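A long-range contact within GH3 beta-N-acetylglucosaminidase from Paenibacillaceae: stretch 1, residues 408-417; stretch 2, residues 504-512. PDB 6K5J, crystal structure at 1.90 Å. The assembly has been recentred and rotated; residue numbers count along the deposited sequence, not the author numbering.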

# COMPACT_ATOMS: atom_id res chain seq x y z
N PRO A 408 5.72 12.77 7.73
CA PRO A 408 5.97 14.18 7.41
C PRO A 408 6.59 14.32 6.03
O PRO A 408 7.39 13.48 5.60
CB PRO A 408 6.92 14.64 8.51
CG PRO A 408 7.65 13.39 8.91
CD PRO A 408 6.66 12.26 8.75
N ARG A 409 6.19 15.38 5.33
CA ARG A 409 6.68 15.68 3.99
C ARG A 409 7.36 17.04 4.02
O ARG A 409 6.73 18.04 4.37
CB ARG A 409 5.54 15.67 2.97
CG ARG A 409 4.73 14.37 2.96
CD ARG A 409 5.44 13.23 2.23
NE ARG A 409 4.48 12.22 1.79
CZ ARG A 409 4.79 11.00 1.35
NH1 ARG A 409 6.06 10.60 1.28
NH2 ARG A 409 3.82 10.18 0.98
N LYS A 410 8.64 17.08 3.63
CA LYS A 410 9.34 18.36 3.52
C LYS A 410 9.02 19.07 2.21
O LYS A 410 8.87 20.30 2.18
CB LYS A 410 10.84 18.14 3.65
CG LYS A 410 11.65 19.43 3.64
CD LYS A 410 13.11 19.17 3.29
CE LYS A 410 13.42 19.58 1.86
NZ LYS A 410 13.85 21.00 1.78
N GLU A 411 8.94 18.33 1.10
CA GLU A 411 8.70 18.94 -0.21
C GLU A 411 7.20 19.11 -0.43
O GLU A 411 6.55 18.41 -1.21
CB GLU A 411 9.35 18.09 -1.31
CG GLU A 411 10.87 18.02 -1.24
CD GLU A 411 11.39 16.85 -0.41
OE1 GLU A 411 10.59 16.16 0.26
OE2 GLU A 411 12.61 16.62 -0.45
N THR A 412 6.65 20.07 0.32
CA THR A 412 5.24 20.41 0.27
C THR A 412 4.92 21.19 -1.01
O THR A 412 5.81 21.61 -1.75
CB THR A 412 4.86 21.27 1.48
OG1 THR A 412 5.57 22.51 1.41
CG2 THR A 412 5.20 20.55 2.79
N LEU A 413 3.62 21.41 -1.24
CA LEU A 413 3.24 22.30 -2.33
C LEU A 413 3.86 23.68 -2.14
O LEU A 413 4.36 24.29 -3.09
CB LEU A 413 1.72 22.40 -2.43
CG LEU A 413 1.26 23.46 -3.43
CD1 LEU A 413 1.73 23.08 -4.82
CD2 LEU A 413 -0.26 23.59 -3.39
N GLY A 414 3.85 24.18 -0.90
CA GLY A 414 4.46 25.48 -0.63
C GLY A 414 5.94 25.48 -0.93
O GLY A 414 6.47 26.46 -1.47
N TYR A 415 6.63 24.39 -0.60
CA TYR A 415 8.04 24.23 -0.94
C TYR A 415 8.28 24.44 -2.43
O TYR A 415 9.17 25.19 -2.84
CB TYR A 415 8.51 22.84 -0.50
CG TYR A 415 9.90 22.45 -0.98
CD1 TYR A 415 11.04 22.75 -0.22
CD2 TYR A 415 10.08 21.77 -2.19
CE1 TYR A 415 12.31 22.39 -0.67
CE2 TYR A 415 11.33 21.40 -2.63
CZ TYR A 415 12.44 21.71 -1.87
OH TYR A 415 13.69 21.35 -2.31
N TRP A 416 7.48 23.78 -3.28
CA TRP A 416 7.72 23.90 -4.71
C TRP A 416 7.30 25.26 -5.24
O TRP A 416 7.95 25.81 -6.14
CB TRP A 416 6.99 22.78 -5.46
CG TRP A 416 7.59 21.44 -5.18
CD1 TRP A 416 7.05 20.45 -4.42
CD2 TRP A 416 8.85 20.95 -5.64
NE1 TRP A 416 7.89 19.36 -4.39
CE2 TRP A 416 9.01 19.65 -5.13
CE3 TRP A 416 9.86 21.49 -6.44
CZ2 TRP A 416 10.13 18.87 -5.40
CZ3 TRP A 416 10.98 20.72 -6.70
CH2 TRP A 416 11.11 19.42 -6.18
N LEU A 417 6.21 25.82 -4.72
CA LEU A 417 5.83 27.16 -5.17
C LEU A 417 6.90 28.17 -4.79
O LEU A 417 7.24 29.06 -5.59
CB LEU A 417 4.48 27.55 -4.58
CG LEU A 417 3.26 26.85 -5.19
CD1 LEU A 417 2.01 27.27 -4.44
CD2 LEU A 417 3.12 27.17 -6.68
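Stretch 2 (504-512) ENTPSAMRA

Stretch 2 repeats the plan of stretch 1: a short non-helical lead followed by the first turns of a helix that continues later in the chain. In stretch 1 the helix begins at Leu 413, in stretch 2 at Pro 507, and the change from Thr 506 (-66/162) to Pro 507 (-56/-46) lies almost wholly in psi, which drops to a helical value. Each start is capped by a threonine: Thr 412 OG1 accepts from Tyr 415 N at 2.9 Å, and Thr 506 OG1 accepts from Ala 509 N at 3.2 Å. Thr 506 OG1 in turn donates to Glu 504 OE2 at 2.7 Å, so the cap of stretch 2 is itself held by its lead.

The two helix axes approach to 8.4 Å, and their N-to-C directions differ by 52° (signed crossing angle -52°), so the helices run obliquely in the same general sense. The register advances in the same order along both chains. CA-to-CA distances are 7.3 Å for Arg 409 and Thr 506, 5.1 Å for Glu 411 and Pro 507, 4.9 Å for Leu 413 and Met 510, and 5.6 Å for Trp 416 and Arg 511. Together the stretches bury 522 Å².

At the lead end the contact is polar. Arg 409 points its CA-to-CB bond toward stretch 2, and its NE donates to Asn 505 OD1 at 2.8 Å with an angle of 151°; a weak second bond joins Arg 409 NH2 to the same OD1 atom of Asn 505 at 3.1 Å and 133°. The oxygen lies at the guanidinium edge, where the N-H groups point, while Thr 506 CG2 covers one face, 4.0 Å from Arg 409 NH2. Water 1 links the backbones nearby, donating to Glu 411 O and to Asn 505 O, each at 2.8 Å.

Farther along, packing takes over. Pro 507 CG lies 3.6 Å from Glu 411 OE1. Met 510 directs its CA-to-CB bond toward stretch 1, which brings its CB to 3.7 Å from Glu 411 O and also to 3.7 Å from Trp 416 CD1; its SD lies 4.1 Å from Leu 413 CB.

Trp 416, in the m rotamer, lays its indole against the start of the second helix. Arg 511 CB sits 3.6 Å from the centroid of the Trp 416 five-membered ring and only 16° off the ring normal, a CH-pi contact over the face. Arg 511 N lies over a face too, 3.3 Å from Trp 416 CD1, while Trp 416 NE1 comes within 3.1 Å of Pro 507 O.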

# COMPACT_ATOMS: atom_id res chain seq x y z
N GLU A 504 -1.96 11.89 -3.94
CA GLU A 504 -0.91 11.64 -2.95
C GLU A 504 -0.26 12.99 -2.64
O GLU A 504 -0.46 13.97 -3.35
CB GLU A 504 0.13 10.63 -3.44
CG GLU A 504 0.81 11.05 -4.72
CD GLU A 504 1.62 9.94 -5.33
OE1 GLU A 504 1.21 8.76 -5.23
OE2 GLU A 504 2.67 10.25 -5.92
N ASN A 505 0.53 13.02 -1.56
CA ASN A 505 1.27 14.22 -1.17
C ASN A 505 2.78 14.02 -1.29
O ASN A 505 3.56 14.62 -0.54
CB ASN A 505 0.89 14.66 0.24
CG ASN A 505 1.34 13.68 1.32
OD1 ASN A 505 1.83 12.60 1.02
ND2 ASN A 505 1.14 14.05 2.58
N THR A 506 3.21 13.15 -2.21
CA THR A 506 4.62 12.86 -2.44
C THR A 506 5.36 14.09 -2.97
O THR A 506 4.74 15.01 -3.49
CB THR A 506 4.76 11.74 -3.46
OG1 THR A 506 4.13 12.15 -4.68
CG2 THR A 506 4.11 10.46 -2.96
N PRO A 507 6.70 14.09 -2.88
CA PRO A 507 7.45 15.22 -3.45
C PRO A 507 7.15 15.45 -4.92
O PRO A 507 6.92 16.60 -5.33
CB PRO A 507 8.91 14.82 -3.22
CG PRO A 507 8.86 13.99 -1.97
CD PRO A 507 7.58 13.19 -2.11
N SER A 508 7.13 14.39 -5.74
CA SER A 508 6.94 14.58 -7.17
C SER A 508 5.52 15.00 -7.51
O SER A 508 5.32 15.72 -8.49
CB SER A 508 7.32 13.30 -7.94
OG SER A 508 6.43 12.23 -7.63
N ALA A 509 4.52 14.57 -6.73
CA ALA A 509 3.15 14.99 -6.99
C ALA A 509 2.97 16.46 -6.66
O ALA A 509 2.26 17.18 -7.37
CB ALA A 509 2.16 14.14 -6.19
N MET A 510 3.62 16.93 -5.60
CA MET A 510 3.48 18.34 -5.25
C MET A 510 4.27 19.23 -6.20
O MET A 510 3.85 20.36 -6.48
CB MET A 510 3.91 18.55 -3.79
CG MET A 510 2.98 17.83 -2.77
SD MET A 510 1.23 18.35 -2.88
CE MET A 510 0.49 17.09 -3.95
N ARG A 511 5.40 18.74 -6.71
CA ARG A 511 6.12 19.47 -7.75
C ARG A 511 5.26 19.64 -8.99
O ARG A 511 5.13 20.74 -9.52
CB ARG A 511 7.43 18.77 -8.10
CG ARG A 511 8.20 19.40 -9.29
CD ARG A 511 9.42 18.55 -9.69
NE ARG A 511 10.06 19.07 -10.90
CZ ARG A 511 9.69 18.78 -12.14
NH1 ARG A 511 8.67 17.96 -12.36
NH2 ARG A 511 10.34 19.32 -13.17
N ALA A 512 4.65 18.54 -9.45
CA ALA A 512 3.81 18.59 -10.64
C ALA A 512 2.60 19.48 -10.40
O ALA A 512 2.20 20.24 -11.29
CB ALA A 512 3.37 17.17 -11.02
O HOH W 1 6.09 15.79 -0.36